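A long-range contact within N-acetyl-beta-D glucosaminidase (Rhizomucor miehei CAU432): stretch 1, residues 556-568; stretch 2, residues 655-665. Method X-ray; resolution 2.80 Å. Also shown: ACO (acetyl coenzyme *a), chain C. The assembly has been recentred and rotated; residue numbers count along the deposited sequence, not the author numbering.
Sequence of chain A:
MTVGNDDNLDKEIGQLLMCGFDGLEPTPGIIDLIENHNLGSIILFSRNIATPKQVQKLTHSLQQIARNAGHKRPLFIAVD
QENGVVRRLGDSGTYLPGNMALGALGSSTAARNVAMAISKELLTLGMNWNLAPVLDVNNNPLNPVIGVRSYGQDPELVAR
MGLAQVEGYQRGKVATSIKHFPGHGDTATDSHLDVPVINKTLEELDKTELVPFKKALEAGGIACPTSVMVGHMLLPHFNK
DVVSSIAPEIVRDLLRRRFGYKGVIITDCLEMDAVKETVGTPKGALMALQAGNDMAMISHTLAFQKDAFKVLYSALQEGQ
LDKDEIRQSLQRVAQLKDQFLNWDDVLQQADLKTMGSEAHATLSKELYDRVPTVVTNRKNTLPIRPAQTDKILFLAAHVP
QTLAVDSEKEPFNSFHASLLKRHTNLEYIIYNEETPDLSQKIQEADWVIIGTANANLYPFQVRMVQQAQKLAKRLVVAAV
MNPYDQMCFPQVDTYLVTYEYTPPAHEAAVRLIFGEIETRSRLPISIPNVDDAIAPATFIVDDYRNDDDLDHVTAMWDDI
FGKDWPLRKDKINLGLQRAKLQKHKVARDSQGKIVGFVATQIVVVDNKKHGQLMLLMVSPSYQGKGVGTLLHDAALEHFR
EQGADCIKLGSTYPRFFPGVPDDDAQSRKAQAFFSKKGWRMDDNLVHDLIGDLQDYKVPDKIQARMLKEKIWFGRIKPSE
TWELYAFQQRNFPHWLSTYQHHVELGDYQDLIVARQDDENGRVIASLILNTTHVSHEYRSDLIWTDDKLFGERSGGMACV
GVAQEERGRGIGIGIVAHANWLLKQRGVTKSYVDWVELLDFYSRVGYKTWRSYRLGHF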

# COMPACT_ATOMS: atom_id res chain seq x y z
N MET A 556 20.56 18.86 9.68
CA MET A 556 20.99 17.64 10.35
C MET A 556 22.40 17.25 9.88
O MET A 556 23.21 16.78 10.69
CB MET A 556 20.00 16.51 10.09
CG MET A 556 20.10 15.36 11.09
SD MET A 556 19.06 13.96 10.62
CE MET A 556 17.44 14.59 11.01
N TRP A 557 22.69 17.43 8.59
CA TRP A 557 24.00 17.08 8.06
C TRP A 557 25.09 17.93 8.66
O TRP A 557 26.15 17.42 9.02
CB TRP A 557 24.05 17.20 6.53
CG TRP A 557 25.42 16.92 5.99
CD1 TRP A 557 26.51 17.75 6.04
CD2 TRP A 557 25.87 15.73 5.33
NE1 TRP A 557 27.60 17.15 5.46
CE2 TRP A 557 27.23 15.91 5.01
CE3 TRP A 557 25.24 14.53 4.98
CZ2 TRP A 557 27.98 14.93 4.37
CZ3 TRP A 557 25.99 13.55 4.33
CH2 TRP A 557 27.35 13.76 4.03
N ASP A 558 24.85 19.23 8.74
CA ASP A 558 25.86 20.14 9.27
C ASP A 558 26.08 19.83 10.74
O ASP A 558 27.20 19.84 11.22
CB ASP A 558 25.44 21.59 9.09
CG ASP A 558 26.56 22.56 9.40
OD1 ASP A 558 27.63 22.45 8.77
OD2 ASP A 558 26.37 23.43 10.28
N ASP A 559 24.98 19.54 11.44
CA ASP A 559 25.02 19.21 12.85
C ASP A 559 25.90 17.98 13.13
O ASP A 559 26.63 17.96 14.12
CB ASP A 559 23.60 18.99 13.36
CG ASP A 559 23.51 18.93 14.87
OD1 ASP A 559 24.46 19.40 15.55
OD2 ASP A 559 22.49 18.42 15.38
N ILE A 560 25.83 16.98 12.26
CA ILE A 560 26.51 15.69 12.45
C ILE A 560 27.87 15.61 11.75
O ILE A 560 28.83 15.11 12.33
CB ILE A 560 25.63 14.53 11.93
CG1 ILE A 560 24.40 14.39 12.83
CG2 ILE A 560 26.40 13.22 11.86
CD1 ILE A 560 23.35 13.45 12.30
N PHE A 561 27.93 16.07 10.50
CA PHE A 561 29.13 15.96 9.67
C PHE A 561 29.80 17.31 9.38
O PHE A 561 30.83 17.36 8.70
CB PHE A 561 28.77 15.32 8.32
CG PHE A 561 28.27 13.91 8.42
CD1 PHE A 561 29.13 12.88 8.78
CD2 PHE A 561 26.95 13.60 8.11
CE1 PHE A 561 28.68 11.57 8.85
CE2 PHE A 561 26.49 12.29 8.18
CZ PHE A 561 27.35 11.28 8.56
N GLY A 562 29.23 18.41 9.89
CA GLY A 562 29.69 19.76 9.54
C GLY A 562 31.17 20.07 9.76
O GLY A 562 31.73 20.89 9.02
N LYS A 563 31.79 19.44 10.75
CA LYS A 563 33.20 19.71 11.08
C LYS A 563 34.15 19.24 9.98
O LYS A 563 34.91 20.04 9.44
CB LYS A 563 33.59 19.09 12.42
N ASP A 564 34.11 17.95 9.65
CA ASP A 564 35.01 17.37 8.64
C ASP A 564 34.45 17.37 7.21
O ASP A 564 35.21 17.25 6.25
CB ASP A 564 35.37 15.92 9.01
CG ASP A 564 36.31 15.82 10.19
OD1 ASP A 564 36.57 16.86 10.85
OD2 ASP A 564 36.78 14.70 10.47
N TRP A 565 33.13 17.47 7.08
CA TRP A 565 32.46 17.34 5.79
C TRP A 565 31.37 18.39 5.60
O TRP A 565 30.20 18.05 5.42
CB TRP A 565 31.80 15.96 5.67
CG TRP A 565 32.62 14.80 6.09
CD1 TRP A 565 32.79 14.34 7.36
CD2 TRP A 565 33.36 13.91 5.23
NE1 TRP A 565 33.60 13.23 7.35
CE2 TRP A 565 33.95 12.94 6.06
CE3 TRP A 565 33.57 13.86 3.85
CZ2 TRP A 565 34.76 11.92 5.55
CZ3 TRP A 565 34.37 12.84 3.35
CH2 TRP A 565 34.95 11.88 4.20
N PRO A 566 31.75 19.68 5.62
CA PRO A 566 30.75 20.71 5.35
C PRO A 566 30.17 20.56 3.94
O PRO A 566 30.93 20.33 2.99
CB PRO A 566 31.54 22.02 5.50
CG PRO A 566 32.97 21.63 5.34
CD PRO A 566 33.09 20.24 5.86
N LEU A 567 28.85 20.66 3.81
CA LEU A 567 28.17 20.36 2.54
C LEU A 567 26.89 21.18 2.36
O LEU A 567 25.92 20.98 3.07
CB LEU A 567 27.83 18.87 2.47
CG LEU A 567 27.44 18.30 1.11
CD1 LEU A 567 28.63 18.35 0.14
CD2 LEU A 567 26.92 16.88 1.22
N ARG A 568 26.90 22.10 1.38
CA ARG A 568 25.77 23.02 1.16
C ARG A 568 24.48 22.31 0.70
O ARG A 568 24.53 21.20 0.15
CB ARG A 568 26.17 24.11 0.16
N ARG A 655 26.54 9.69 -4.63
CA ARG A 655 27.20 9.24 -3.41
C ARG A 655 27.60 10.36 -2.46
O ARG A 655 28.16 11.36 -2.89
CB ARG A 655 28.45 8.46 -3.80
CG ARG A 655 29.45 8.23 -2.68
CD ARG A 655 30.87 8.11 -3.19
NE ARG A 655 30.95 7.35 -4.44
CZ ARG A 655 32.07 7.19 -5.13
NH1 ARG A 655 33.22 7.69 -4.69
NH2 ARG A 655 32.04 6.50 -6.26
N PHE A 656 27.34 10.15 -1.17
CA PHE A 656 28.00 10.91 -0.11
C PHE A 656 29.30 10.22 0.28
O PHE A 656 30.35 10.85 0.34
CB PHE A 656 27.11 11.01 1.12
CG PHE A 656 25.79 11.67 0.88
CD1 PHE A 656 25.71 13.05 0.75
CD2 PHE A 656 24.62 10.93 0.83
CE1 PHE A 656 24.49 13.67 0.56
CE2 PHE A 656 23.40 11.54 0.64
CZ PHE A 656 23.33 12.91 0.50
N PHE A 657 29.21 8.92 0.56
CA PHE A 657 30.36 8.09 0.94
C PHE A 657 30.30 6.74 0.22
O PHE A 657 29.21 6.21 -0.03
CB PHE A 657 30.36 7.84 2.45
CG PHE A 657 30.25 9.10 3.29
CD1 PHE A 657 31.19 10.11 3.18
CD2 PHE A 657 29.23 9.24 4.22
CE1 PHE A 657 31.10 11.26 3.96
CE2 PHE A 657 29.13 10.38 5.01
CZ PHE A 657 30.07 11.39 4.88
N PRO A 658 31.47 6.17 -0.13
CA PRO A 658 31.54 4.85 -0.76
C PRO A 658 31.46 3.72 0.25
O PRO A 658 31.13 2.59 -0.10
CB PRO A 658 32.92 4.86 -1.42
CG PRO A 658 33.74 5.68 -0.48
CD PRO A 658 32.82 6.76 0.03
N GLY A 659 31.81 4.02 1.50
CA GLY A 659 31.70 3.09 2.61
C GLY A 659 31.49 3.93 3.84
O GLY A 659 30.87 4.99 3.77
N VAL A 660 32.00 3.47 4.98
CA VAL A 660 31.82 4.21 6.22
C VAL A 660 33.11 4.95 6.56
O VAL A 660 34.16 4.32 6.70
CB VAL A 660 31.42 3.29 7.39
CG1 VAL A 660 31.16 4.12 8.65
CG2 VAL A 660 30.20 2.46 7.02
N PRO A 661 33.04 6.28 6.70
CA PRO A 661 34.21 7.06 7.10
C PRO A 661 34.95 6.43 8.28
O PRO A 661 34.33 5.77 9.11
CB PRO A 661 33.61 8.41 7.51
CG PRO A 661 32.37 8.52 6.70
CD PRO A 661 31.87 7.13 6.43
N ASP A 662 36.26 6.65 8.33
CA ASP A 662 37.12 6.03 9.35
C ASP A 662 37.92 7.03 10.19
O ASP A 662 38.49 6.66 11.22
CB ASP A 662 38.09 5.07 8.66
CG ASP A 662 38.79 4.16 9.64
OD1 ASP A 662 38.10 3.34 10.28
OD2 ASP A 662 40.02 4.28 9.77
N ASP A 663 37.94 8.30 9.80
CA ASP A 663 38.88 9.26 10.36
C ASP A 663 38.36 10.03 11.58
O ASP A 663 39.04 10.93 12.07
CB ASP A 663 39.34 10.24 9.27
CG ASP A 663 39.88 9.53 8.04
OD1 ASP A 663 40.75 8.64 8.19
OD2 ASP A 663 39.42 9.83 6.92
N ASP A 664 37.18 9.69 12.08
CA ASP A 664 36.70 10.24 13.34
C ASP A 664 35.98 9.17 14.15
O ASP A 664 35.58 8.14 13.62
CB ASP A 664 35.82 11.47 13.12
CG ASP A 664 34.43 11.11 12.63
OD1 ASP A 664 34.32 10.65 11.47
OD2 ASP A 664 33.46 11.31 13.39
N ALA A 665 35.82 9.44 15.45
CA ALA A 665 35.31 8.46 16.41
C ALA A 665 33.83 8.14 16.19
O ALA A 665 33.45 6.98 16.23
CB ALA A 665 35.54 8.95 17.83
N1A ACO C . 17.86 2.21 25.88
C2A ACO C . 19.15 1.84 26.04
N3A ACO C . 20.01 1.67 25.00
C4A ACO C . 19.61 1.87 23.72
C5A ACO C . 18.21 2.27 23.47
C6A ACO C . 17.33 2.44 24.65
N6A ACO C . 16.03 2.81 24.49
N7A ACO C . 18.07 2.39 22.15
C8A ACO C . 19.26 2.09 21.58
N9A ACO C . 20.18 1.78 22.51
C1B ACO C . 21.60 1.41 22.23
C2B ACO C . 21.80 -0.10 22.14
O2B ACO C . 22.94 -0.50 22.90
C3B ACO C . 21.95 -0.41 20.66
O3B ACO C . 22.88 -1.47 20.36
P3B ACO C . 24.51 -1.40 20.43
O7A ACO C . 24.94 -0.86 19.09
O8A ACO C . 24.83 -0.54 21.63
O9A ACO C . 24.88 -2.84 20.62
C4B ACO C . 22.31 0.93 20.02
O4B ACO C . 22.00 1.96 20.97
C5B ACO C . 21.56 1.15 18.71
O5B ACO C . 21.43 2.55 18.52
P1A ACO C . 20.12 3.19 17.87
O1A ACO C . 19.53 4.15 18.88
O2A ACO C . 19.23 2.16 17.22
O3A ACO C . 20.90 3.98 16.71
P2A ACO C . 21.05 5.57 16.75
O4A ACO C . 19.66 6.17 16.78
O5A ACO C . 22.04 5.95 17.82
O6A ACO C . 21.72 5.82 15.31
CBP ACO C . 23.76 6.00 14.01
CCP ACO C . 22.94 5.15 14.97
CDP ACO C . 22.99 6.21 12.72
CEP ACO C . 25.05 5.25 13.69
CAP ACO C . 24.04 7.33 14.72
OAP ACO C . 25.06 7.14 15.69
C9P ACO C . 24.43 8.44 13.78
O9P ACO C . 23.56 9.21 13.38
N8P ACO C . 25.71 8.56 13.43
C7P ACO C . 26.13 9.65 12.57
C6P ACO C . 27.53 9.45 12.01
C5P ACO C . 27.67 8.34 10.99
O5P ACO C . 28.79 7.84 10.91
N4P ACO C . 26.66 7.95 10.20
C3P ACO C . 26.83 6.93 9.16
C2P ACO C . 27.21 7.52 7.79
S1P ACO C . 27.93 6.32 6.70
C ACO C . 26.65 5.67 5.87
O ACO C . 25.51 5.99 6.16
CH3 ACO C . 26.95 4.69 4.78

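The two stretches are held together by apolar and aromatic packing; no hydrogen bond passes between them. Together they bury 399 Å², and most of that area belongs to five aromatic side chains: Trp557, Phe561 and Trp565 from the first stretch, Phe656 and Phe657 from the second.

Phe657 is the hub of the aromatic cluster and the residue most covered by the opposing stretch. Its CA-to-CB bond points sideways, but with chi1 at -52° (m) the ring comes back to meet three aromatic partners. Its edge is directed at the face of Trp565, with Phe657 CE1 3.6 Å from Trp565 CE3 and the planes at 74°. The same ring also presents its edge to the face of Phe561, where Phe657 CE2 lies 4.0 Å from Phe561 CE1 and the planes meet at 62°. In both cases ring hydrogens of Phe657 approach a pi surface, an arrangement that suits a flat side chain without polar atoms. Toward Trp557 the geometry changes: the planes are near parallel, at 21°, but slid apart so that the rings barely overlap, and the contact is made by Trp557 CH2 and Phe657 CZ at 3.7 Å.

Trp557 also reaches the neighbouring phenylalanine. Its CZ3 lies 3.6 Å from Phe656 CD1, in an oblique pairing with planes at 36°. The length of the indole, extended by a t chi1, lets one residue on the helix touch both Phe656 and Phe657.

Aliphatic groups extend the packing beyond the rings. Leu567 CD2 sits at the edge of the Phe656 ring, 4.0 Å from Phe656 CD1, while Pro661 CB approaches Trp565 CZ2 at 4.2 Å, a compact apolar surface beside the indole.

The polar contribution within the first stretch is internal. Trp557 NE1 donates a nearly straight hydrogen bond to Trp565 O (2.8 Å), satisfying the buried indole nitrogen and tying the helix to the loop that follows. The backbone bond from Trp565 N to Phe561 O, also 2.8 Å, adds a second tie, so the three aromatic residues facing Phe657 are linked to one another.

At the more exposed margin, Asp564 OD2 comes within 4.3 Å of Asp664 CB, a van der Waals approach only. The Asp664 carboxylate is instead engaged in capping the helix that begins after it. Acetyl coenzyme A borders the cluster: its N4P lies 3.8 Å from Phe561 CZ, at the edge of that ring, while Phe657 occupies one face.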